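Local coordinates for cystalysin (Treponema denticola, PDB 1C7N), which is a pyridoxal-5'-phosphate-binding protein of the class I and II aminotransferase family, built on the fold common to that clan and found as a two-chain assembly, at residues A[104-107]-A[108-112]; A[121-124]-A[125-128]; A[180-183]-A[184-187]; A[338-341]-A[342-345]. All coordinates share one frame; numbering follows the deposited sequence.

In the fold
None of the four interactions nests in or crosses another; each is a local contact within one unbroken run of chain, and they follow in series. Interaction 1 lies at the C-terminal end of helix 98-109, before the chain turns toward strand 115-118. That strand leads to interaction 2, where the loop carrying Y123 enters helix 125-131 beside pyridoxal-5'-phosphate; its nearest atoms are about 6 Å from those of interaction 1. Interaction 3 caps helix 183-195 after the loop from strand 165-171, a neighbour of 115-118 in the seven-stranded sheet. Interaction 4 starts helix 339-350, next to the small three-stranded sheet, about 20 Å between centres from interaction 2.

Interaction 1 (A[104-107]-A[108-112]); sequences NAVR and EFTKP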
loop_
_atom_site.group_PDB
_atom_site.type_symbol
_atom_site.label_atom_id
_atom_site.label_comp_id
_atom_site.label_asym_id
_atom_site.label_seq_id
_atom_site.Cartn_x
_atom_site.Cartn_y
_atom_site.Cartn_z
ATOM N N ASN A 104 4.255 6.955 10.315
ATOM C CA ASN A 104 3.319 8.062 10.197
ATOM C C ASN A 104 3.033 8.686 11.560
ATOM O O ASN A 104 2.883 9.902 11.674
ATOM C CB ASN A 104 2.011 7.583 9.566
ATOM C CG ASN A 104 1.091 8.728 9.203
ATOM O OD1 ASN A 104 1.474 9.622 8.445
ATOM N ND2 ASN A 104 -0.122 8.716 9.742
ATOM N N ALA A 105 2.954 7.853 12.593
ATOM C CA ALA A 105 2.693 8.352 13.938
ATOM C C ALA A 105 3.819 9.287 14.375
ATOM O O ALA A 105 3.570 10.380 14.881
ATOM C CB ALA A 105 2.564 7.193 14.915
ATOM N N VAL A 106 5.059 8.855 14.170
ATOM C CA VAL A 106 6.216 9.662 14.542
ATOM C C VAL A 106 6.230 10.951 13.726
ATOM O O VAL A 106 6.423 12.045 14.256
ATOM C CB VAL A 106 7.527 8.894 14.288
ATOM C CG1 VAL A 106 8.725 9.790 14.579
ATOM C CG2 VAL A 106 7.570 7.646 15.159
ATOM N N ARG A 107 6.008 10.808 12.428
ATOM C CA ARG A 107 5.998 11.939 11.516
ATOM C C ARG A 107 5.024 13.036 11.942
ATOM O O ARG A 107 5.383 14.212 11.993
ATOM C CB ARG A 107 5.642 11.445 10.110
ATOM C CG ARG A 107 5.571 12.526 9.041
ATOM C CD ARG A 107 5.415 11.910 7.651
ATOM N NE ARG A 107 6.440 10.898 7.400
ATOM C CZ ARG A 107 6.225 9.585 7.418
ATOM N NH1 ARG A 107 5.011 9.104 7.671
ATOM N NH2 ARG A 107 7.229 8.747 7.198
ATOM N N GLU A 108 3.800 12.638 12.267
ATOM C CA GLU A 108 2.753 13.585 12.638
ATOM C C GLU A 108 2.737 14.134 14.063
ATOM O O GLU A 108 2.532 15.329 14.257
ATOM C CB GLU A 108 1.386 12.967 12.322
ATOM C CG GLU A 108 0.182 13.833 12.672
ATOM C CD GLU A 108 0.237 15.209 12.031
ATOM O OE1 GLU A 108 0.680 15.309 10.868
ATOM O OE2 GLU A 108 -0.176 16.188 12.685
ATOM N N PHE A 109 2.961 13.286 15.062
ATOM C CA PHE A 109 2.892 13.757 16.437
ATOM C C PHE A 109 4.188 14.122 17.160
ATOM O O PHE A 109 4.184 14.335 18.371
ATOM C CB PHE A 109 2.074 12.763 17.264
ATOM C CG PHE A 109 0.700 12.524 16.708
ATOM C CD1 PHE A 109 0.476 11.520 15.771
ATOM C CD2 PHE A 109 -0.358 13.353 17.062
ATOM C CE1 PHE A 109 -0.780 11.347 15.190
ATOM C CE2 PHE A 109 -1.621 13.190 16.484
ATOM C CZ PHE A 109 -1.830 12.186 15.547
ATOM N N THR A 110 5.287 14.198 16.422
ATOM C CA THR A 110 6.568 14.593 17.002
ATOM C C THR A 110 7.328 15.401 15.959
ATOM O O THR A 110 6.950 15.431 14.791
ATOM C CB THR A 110 7.451 13.385 17.413
ATOM O OG1 THR A 110 7.850 12.657 16.246
ATOM C CG2 THR A 110 6.699 12.463 18.362
ATOM N N LYS A 111 8.393 16.063 16.392
ATOM C CA LYS A 111 9.215 16.867 15.498
ATOM C C LYS A 111 10.659 16.414 15.674
ATOM O O LYS A 111 10.997 15.791 16.681
ATOM C CB LYS A 111 9.089 18.347 15.860
ATOM C CG LYS A 111 9.468 18.657 17.306
ATOM C CD LYS A 111 9.451 20.156 17.585
ATOM C CE LYS A 111 9.711 20.458 19.057
ATOM N NZ LYS A 111 11.038 19.963 19.525
ATOM N N PRO A 112 11.529 16.706 14.695
ATOM C CA PRO A 112 12.922 16.284 14.845
ATOM C C PRO A 112 13.453 16.734 16.204
ATOM O O PRO A 112 13.161 17.843 16.656
ATOM C CB PRO A 112 13.615 16.980 13.677
ATOM C CG PRO A 112 12.551 16.959 12.614
ATOM C CD PRO A 112 11.312 17.364 13.393
#
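Two successive i to i+4 bonds join the segments, E108 N to N104 O (2.9 Å) and F109 N to A105 O (3.0 Å), both nearly straight at the hydrogen. V106 O comes next, and here the pattern changes: at T110 the backbone is extended and no longer helical, and its hydroxyl OG1 donates to V106 O over a short 2.5 Å, while T110 N adds only a weak, bent bond to the same oxygen. OG1 can do this because it sits between the backbone N and the carbonyl carbon (chi1 66°), folded back over the preceding turn, where it also brushes V106 CG1 at 3.4 Å. A threonine hydroxyl serves a carbonyl near the C-terminal end of helix 98-109, the helix whose first turn supplies V98 N to the pyridoxal-5'-phosphate pocket in this aminotransferase-type fold. R135 NH2 donates to T110 O and, weakly, to V106 O. The F109 ring presents its edge to A105 O, CD1 lying 3.4 Å from it, and one face carries E108 CG near its rim. E108 points its carboxylate to a salt bridge with R260, and N104 is held by S264 and F261, both from helix 255-267; R107 packs on A267 of the second subunit.

Interaction 2 (A[121-124]-A[125-128]); sequences PVYY and PFFM. With PLP (pyridoxal-5'-phosphate), chain I.
Y123 swings its ring out with CG anti to the backbone N (chi1 178°), whereas Y124 tucks its own back over its main chain (chi1 60°), and both rings thereby face P125. The proline CD lies over the face of Y124, toward the rim and 3.6 Å from that ring's centroid, a CH-pi contact. P125 also covers one face of Y123, although the modelled closeness there is doubtful. On the opposite face of Y123 lies pyridoxal-5'-phosphate, whose C2 is 3.4 Å above the ring plane over its centre and whose N1 is 3.4 Å from Y123 CE2. The Y123 ring therefore lies between P125 and pyridoxal-5'-phosphate. Its edge, at CD2, is turned toward the face of F126 in an offset edge-to-face pair, centroids 5.8 Å apart and planes at 86°. V122 completes the apolar packing with CG2 against F126 CD1 (3.9 Å) and CG1 against F127 CE1 (3.7 Å). M128 SD reaches the edge of the Y124 ring, a Met-aromatic contact 4.1 Å from CD1. Backbone bonds start helix 125-131: F126 N donates to Y123 O at 3.1 Å, while the bonds of F127 N and M128 N to Y124 O are weak. V99 of helix 98-109 touches both Y123 and P125. The contacts are largely apolar and aromatic, consistent with P125 and F126 helping to hold the Y123 ring parallel to that of pyridoxal-5'-phosphate.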
loop_
_atom_site.group_PDB
_atom_site.type_symbol
_atom_site.label_atom_id
_atom_site.label_comp_id
_atom_site.label_asym_id
_atom_site.label_seq_id
_atom_site.Cartn_x
_atom_site.Cartn_y
_atom_site.Cartn_z
ATOM N N PRO A 121 15.010 -5.049 24.656
ATOM C CA PRO A 121 15.107 -5.145 23.193
ATOM C C PRO A 121 13.718 -5.267 22.585
ATOM O O PRO A 121 12.763 -5.604 23.286
ATOM C CB PRO A 121 15.952 -6.399 22.988
ATOM C CG PRO A 121 15.556 -7.250 24.160
ATOM C CD PRO A 121 15.589 -6.244 25.290
ATOM N N VAL A 122 13.594 -5.011 21.286
ATOM C CA VAL A 122 12.280 -5.076 20.659
ATOM C C VAL A 122 12.327 -5.035 19.131
ATOM O O VAL A 122 13.340 -4.644 18.541
ATOM C CB VAL A 122 11.404 -3.897 21.164
ATOM C CG1 VAL A 122 11.932 -2.585 20.608
ATOM C CG2 VAL A 122 9.947 -4.108 20.794
ATOM N N TYR A 123 11.220 -5.452 18.516
ATOM C CA TYR A 123 11.029 -5.458 17.060
ATOM C C TYR A 123 11.816 -4.279 16.470
ATOM O O TYR A 123 11.462 -3.124 16.687
ATOM C CB TYR A 123 9.530 -5.318 16.792
ATOM C CG TYR A 123 9.105 -5.247 15.348
ATOM C CD1 TYR A 123 9.323 -6.311 14.478
ATOM C CD2 TYR A 123 8.427 -4.130 14.869
ATOM C CE1 TYR A 123 8.866 -6.263 13.160
ATOM C CE2 TYR A 123 7.969 -4.069 13.563
ATOM C CZ TYR A 123 8.185 -5.134 12.713
ATOM O OH TYR A 123 7.710 -5.064 11.424
ATOM N N TYR A 124 12.875 -4.578 15.720
ATOM C CA TYR A 124 13.759 -3.546 15.172
ATOM C C TYR A 124 13.190 -2.376 14.359
ATOM O O TYR A 124 13.727 -1.275 14.423
ATOM C CB TYR A 124 14.927 -4.205 14.415
ATOM C CG TYR A 124 14.551 -5.089 13.248
ATOM C CD1 TYR A 124 14.399 -4.559 11.964
ATOM C CD2 TYR A 124 14.358 -6.460 13.426
ATOM C CE1 TYR A 124 14.066 -5.376 10.886
ATOM C CE2 TYR A 124 14.025 -7.282 12.358
ATOM C CZ TYR A 124 13.882 -6.735 11.092
ATOM O OH TYR A 124 13.567 -7.559 10.034
ATOM N N PRO A 125 12.107 -2.581 13.593
ATOM C CA PRO A 125 11.584 -1.436 12.835
ATOM C C PRO A 125 11.201 -0.255 13.735
ATOM O O PRO A 125 11.053 0.874 13.258
ATOM C CB PRO A 125 10.381 -2.026 12.109
ATOM C CG PRO A 125 10.835 -3.421 11.839
ATOM C CD PRO A 125 11.450 -3.828 13.162
ATOM N N PHE A 126 11.026 -0.516 15.029
ATOM C CA PHE A 126 10.689 0.550 15.970
ATOM C C PHE A 126 11.832 1.556 15.994
ATOM O O PHE A 126 11.609 2.764 15.941
ATOM C CB PHE A 126 10.489 0.003 17.389
ATOM C CG PHE A 126 9.095 -0.501 17.667
ATOM C CD1 PHE A 126 8.727 -0.857 18.961
ATOM C CD2 PHE A 126 8.158 -0.619 16.647
ATOM C CE1 PHE A 126 7.446 -1.323 19.237
ATOM C CE2 PHE A 126 6.873 -1.086 16.911
ATOM C CZ PHE A 126 6.517 -1.438 18.209
ATOM N N PHE A 127 13.057 1.046 16.083
ATOM C CA PHE A 127 14.237 1.903 16.110
ATOM C C PHE A 127 14.285 2.757 14.849
ATOM O O PHE A 127 14.511 3.964 14.904
ATOM C CB PHE A 127 15.518 1.062 16.180
ATOM C CG PHE A 127 15.672 0.279 17.453
ATOM C CD1 PHE A 127 14.865 -0.824 17.713
ATOM C CD2 PHE A 127 16.643 0.631 18.384
ATOM C CE1 PHE A 127 15.024 -1.569 18.881
ATOM C CE2 PHE A 127 16.812 -0.104 19.557
ATOM C CZ PHE A 127 16.000 -1.209 19.805
ATOM N N MET A 128 14.073 2.105 13.713
ATOM C CA MET A 128 14.108 2.763 12.417
ATOM C C MET A 128 13.081 3.886 12.287
ATOM O O MET A 128 13.413 4.988 11.850
ATOM C CB MET A 128 13.891 1.723 11.314
ATOM C CG MET A 128 14.899 0.577 11.342
ATOM S SD MET A 128 14.449 -0.792 10.253
ATOM C CE MET A 128 14.580 -0.004 8.649
HETATM N N1 PLP I . 4.848 -4.851 14.556
HETATM C C2 PLP I . 5.485 -5.966 15.134
HETATM C C2A PLP I . 5.775 -5.843 16.618
HETATM C C3 PLP I . 5.688 -7.123 14.258
HETATM O O3 PLP I . 6.394 -8.098 14.831
HETATM C C4 PLP I . 5.205 -7.087 12.928
HETATM C C4A PLP I . 5.300 -8.253 12.051
HETATM C C5 PLP I . 4.513 -5.846 12.454
HETATM C C6 PLP I . 4.377 -4.760 13.269
HETATM C C5A PLP I . 3.698 -5.989 11.172
HETATM O O4P PLP I . 3.891 -5.189 10.074
HETATM P P PLP I . 2.813 -5.481 8.891
HETATM O O1P PLP I . 3.423 -4.798 7.753
HETATM O O2P PLP I . 1.491 -4.855 9.296
HETATM O O3P PLP I . 2.673 -6.923 8.663
#

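Interaction 3 (A[180-183]-A[184-187]); sequences VWKK and DELQ
Hydrogen bonding leads the contact between K182 and E185 at the start of helix 183-195. K182 holds the N-cap position, and its backbone N donates to E185 OE1 at 2.6 Å with an angle of 164°, using the lone pair of OE1 that faces away from the other oxygen. This is the half of a capping box in which the third residue into the helix reaches back to the cap. E185 manages it with CG beside its backbone N (chi1 -61°) and an extended chain beyond. Helical bonding begins at the cap, with L186 N donating to K182 O and Q187 N to K183 O, each at 3.0 Å.

Among charged and water-mediated links, OE1 also forms a salt bridge with R179, which would stabilise the buried carboxylate. A water accepts weakly from K182 NZ and donates to E185 OE2 (2.7 Å), joining two opposite charges that do not touch directly.

Apolar and edge contacts come from W181. Its CB meets L186 CD2 at 3.9 Å, while CE3, at the indole edge, lies 3.5 Å from E185 OE1, the ring and carboxylate planes 58° apart.

The indole binds the contact to the central sheet: NE1 donates to C171 O at the end of strand 165-171, and its ring meets that of F170. K183 NZ and the L186 side chain both reach T217 on the loop between strand 199-203 and helix 224-227.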
loop_
_atom_site.group_PDB
_atom_site.type_symbol
_atom_site.label_atom_id
_atom_site.label_comp_id
_atom_site.label_asym_id
_atom_site.label_seq_id
_atom_site.Cartn_x
_atom_site.Cartn_y
_atom_site.Cartn_z
ATOM N N VAL A 180 3.194 -11.343 27.230
ATOM C CA VAL A 180 1.811 -10.900 27.106
ATOM C C VAL A 180 1.629 -10.177 28.436
ATOM O O VAL A 180 1.551 -10.806 29.488
ATOM C CB VAL A 180 0.815 -12.070 26.999
ATOM C CG1 VAL A 180 -0.607 -11.559 27.213
ATOM C CG2 VAL A 180 0.924 -12.723 25.623
ATOM N N TRP A 181 1.590 -8.853 28.380
ATOM C CA TRP A 181 1.496 -8.020 29.575
ATOM C C TRP A 181 0.316 -8.249 30.505
ATOM O O TRP A 181 -0.841 -8.275 30.080
ATOM C CB TRP A 181 1.569 -6.549 29.161
ATOM C CG TRP A 181 2.768 -6.276 28.311
ATOM C CD1 TRP A 181 2.779 -5.917 26.994
ATOM C CD2 TRP A 181 4.142 -6.386 28.711
ATOM N NE1 TRP A 181 4.076 -5.799 26.548
ATOM C CE2 TRP A 181 4.933 -6.082 27.585
ATOM C CE3 TRP A 181 4.782 -6.717 29.916
ATOM C CZ2 TRP A 181 6.332 -6.095 27.621
ATOM C CZ3 TRP A 181 6.177 -6.731 29.956
ATOM C CH2 TRP A 181 6.934 -6.422 28.813
ATOM N N LYS A 182 0.624 -8.410 31.789
ATOM C CA LYS A 182 -0.410 -8.637 32.789
ATOM C C LYS A 182 -1.171 -7.352 33.084
ATOM O O LYS A 182 -0.666 -6.254 32.849
ATOM C CB LYS A 182 0.211 -9.190 34.079
ATOM C CG LYS A 182 0.649 -10.647 33.975
ATOM C CD LYS A 182 0.979 -11.235 35.340
ATOM C CE LYS A 182 2.459 -11.158 35.654
ATOM N NZ LYS A 182 3.248 -12.089 34.794
ATOM N N LYS A 183 -2.388 -7.495 33.596
ATOM C CA LYS A 183 -3.222 -6.343 33.911
ATOM C C LYS A 183 -2.589 -5.375 34.900
ATOM O O LYS A 183 -2.743 -4.159 34.760
ATOM C CB LYS A 183 -4.586 -6.808 34.426
ATOM C CG LYS A 183 -5.612 -7.007 33.307
ATOM C CD LYS A 183 -6.846 -7.761 33.784
ATOM C CE LYS A 183 -8.034 -7.508 32.860
ATOM N NZ LYS A 183 -7.743 -7.792 31.425
ATOM N N ASP A 184 -1.862 -5.895 35.885
ATOM C CA ASP A 184 -1.229 -5.022 36.869
ATOM C C ASP A 184 -0.102 -4.212 36.244
ATOM O O ASP A 184 0.119 -3.056 36.610
ATOM C CB ASP A 184 -0.674 -5.829 38.042
ATOM C CG ASP A 184 -0.221 -4.942 39.183
ATOM O OD1 ASP A 184 0.546 -5.420 40.049
ATOM O OD2 ASP A 184 -0.643 -3.762 39.219
ATOM N N GLU A 185 0.613 -4.829 35.308
ATOM C CA GLU A 185 1.712 -4.164 34.618
ATOM C C GLU A 185 1.150 -3.031 33.755
ATOM O O GLU A 185 1.689 -1.925 33.733
ATOM C CB GLU A 185 2.470 -5.169 33.740
ATOM C CG GLU A 185 3.092 -6.325 34.511
ATOM C CD GLU A 185 3.745 -7.363 33.602
ATOM O OE1 GLU A 185 3.046 -7.912 32.724
ATOM O OE2 GLU A 185 4.955 -7.634 33.777
ATOM N N LEU A 186 0.060 -3.313 33.046
ATOM C CA LEU A 186 -0.578 -2.313 32.196
ATOM C C LEU A 186 -1.144 -1.155 33.017
ATOM O O LEU A 186 -1.191 -0.019 32.543
ATOM C CB LEU A 186 -1.693 -2.950 31.353
ATOM C CG LEU A 186 -1.236 -3.899 30.238
ATOM C CD1 LEU A 186 -2.448 -4.462 29.499
ATOM C CD2 LEU A 186 -0.314 -3.153 29.276
ATOM N N GLN A 187 -1.577 -1.444 34.244
ATOM C CA GLN A 187 -2.122 -0.416 35.128
ATOM C C GLN A 187 -1.020 0.556 35.524
ATOM O O GLN A 187 -1.210 1.773 35.471
ATOM C CB GLN A 187 -2.727 -1.050 36.387
ATOM C CG GLN A 187 -4.027 -1.810 36.139
ATOM C CD GLN A 187 -5.211 -0.889 35.870
ATOM O OE1 GLN A 187 -6.177 -1.279 35.210
ATOM N NE2 GLN A 187 -5.147 0.331 36.395
HETATM O O HOH W 1 5.238 -9.762 35.397
#

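Interaction 4 (A[338-341]-A[342-345]); sequences DHKA and MEEF
E343 and K340 lie side by side on the first turns of helix 339-350 and point the same way. Followed outward, E343 first sets CB against H339 O at 3.4 Å, with K340 O a little farther off. CG then leaves on the side opposite its own backbone N (chi1 179°), and the extended chain carries CD out beside the lysine's tip. There OE1 takes K340 NZ at 3.1 Å through the lone pair on the side of the other oxygen, a salt bridge spaced three residues apart, while OE2 is hydrogen-bonded to Y358 OH. K340 reaches this point by curling at chi2 and chi3, and Y358 OH also takes a weak bond from NZ, so one tyrosine hydroxyl touches both charges. At the start of the helix, D338 is the N-cap: its OD2 accepts A341 N at 2.8 Å, nearly along the C-O axis, and D338 O receives M342 N at 3.0 Å. Regular helical bonds continue from E343 N to H339 O and from F345 N to A341 O. The H339 ring meets that of Y358, in the loop between strands 355-356 and 367-371. M342 packs on F332, just past strand 327-331 of the same small sheet, and F345 turns toward A389, L390 and L393 of helix 376-393.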
loop_
_atom_site.group_PDB
_atom_site.type_symbol
_atom_site.label_atom_id
_atom_site.label_comp_id
_atom_site.label_asym_id
_atom_site.label_seq_id
_atom_site.Cartn_x
_atom_site.Cartn_y
_atom_site.Cartn_z
ATOM N N ASP A 338 30.352 -14.339 20.896
ATOM C CA ASP A 338 29.809 -12.998 20.672
ATOM C C ASP A 338 28.786 -13.101 19.541
ATOM O O ASP A 338 28.806 -14.069 18.778
ATOM C CB ASP A 338 30.935 -11.962 20.394
ATOM C CG ASP A 338 31.610 -12.114 19.028
ATOM O OD1 ASP A 338 32.761 -11.626 18.901
ATOM O OD2 ASP A 338 31.015 -12.672 18.082
ATOM N N HIS A 339 27.885 -12.128 19.425
ATOM C CA HIS A 339 26.839 -12.240 18.413
ATOM C C HIS A 339 27.261 -12.427 16.962
ATOM O O HIS A 339 26.553 -13.087 16.205
ATOM C CB HIS A 339 25.823 -11.089 18.522
ATOM C CG HIS A 339 26.406 -9.721 18.356
ATOM N ND1 HIS A 339 27.091 -9.076 19.363
ATOM C CD2 HIS A 339 26.348 -8.850 17.320
ATOM C CE1 HIS A 339 27.424 -7.863 18.958
ATOM N NE2 HIS A 339 26.985 -7.701 17.722
ATOM N N LYS A 340 28.399 -11.869 16.558
ATOM C CA LYS A 340 28.841 -12.041 15.177
ATOM C C LYS A 340 29.244 -13.495 14.936
ATOM O O LYS A 340 28.920 -14.076 13.898
ATOM C CB LYS A 340 30.019 -11.112 14.859
ATOM C CG LYS A 340 29.705 -9.634 15.042
ATOM C CD LYS A 340 28.438 -9.218 14.299
ATOM C CE LYS A 340 28.567 -9.417 12.799
ATOM N NZ LYS A 340 27.347 -8.943 12.071
ATOM N N ALA A 341 29.945 -14.084 15.904
ATOM C CA ALA A 341 30.373 -15.472 15.794
ATOM C C ALA A 341 29.158 -16.404 15.785
ATOM O O ALA A 341 29.133 -17.394 15.051
ATOM C CB ALA A 341 31.309 -15.834 16.962
ATOM N N MET A 342 28.162 -16.090 16.611
ATOM C CA MET A 342 26.948 -16.898 16.697
ATOM C C MET A 342 26.257 -16.930 15.343
ATOM O O MET A 342 25.931 -17.996 14.817
ATOM C CB MET A 342 25.982 -16.317 17.739
ATOM C CG MET A 342 26.415 -16.518 19.188
ATOM S SD MET A 342 25.268 -15.738 20.355
ATOM C CE MET A 342 23.789 -16.734 20.041
ATOM N N GLU A 343 26.046 -15.741 14.793
ATOM C CA GLU A 343 25.398 -15.560 13.503
ATOM C C GLU A 343 26.100 -16.382 12.428
ATOM O O GLU A 343 25.462 -17.078 11.642
ATOM C CB GLU A 343 25.434 -14.077 13.147
ATOM C CG GLU A 343 24.813 -13.707 11.823
ATOM C CD GLU A 343 24.784 -12.211 11.642
ATOM O OE1 GLU A 343 25.872 -11.600 11.584
ATOM O OE2 GLU A 343 23.678 -11.642 11.578
ATOM N N GLU A 344 27.423 -16.284 12.405
ATOM C CA GLU A 344 28.246 -17.005 11.449
ATOM C C GLU A 344 28.040 -18.506 11.602
ATOM O O GLU A 344 27.876 -19.229 10.619
ATOM C CB GLU A 344 29.716 -16.652 11.685
ATOM C CG GLU A 344 30.722 -17.464 10.888
ATOM C CD GLU A 344 30.557 -17.312 9.390
ATOM O OE1 GLU A 344 30.284 -16.182 8.926
ATOM O OE2 GLU A 344 30.718 -18.324 8.673
ATOM N N PHE A 345 28.053 -18.965 12.848
ATOM C CA PHE A 345 27.880 -20.381 13.152
ATOM C C PHE A 345 26.511 -20.904 12.739
ATOM O O PHE A 345 26.406 -21.950 12.103
ATOM C CB PHE A 345 28.073 -20.621 14.652
ATOM C CG PHE A 345 27.833 -22.040 15.077
ATOM C CD1 PHE A 345 28.779 -23.025 14.825
ATOM C CD2 PHE A 345 26.649 -22.394 15.724
ATOM C CE1 PHE A 345 28.556 -24.342 15.209
ATOM C CE2 PHE A 345 26.415 -23.709 16.113
ATOM C CZ PHE A 345 27.371 -24.686 15.853
#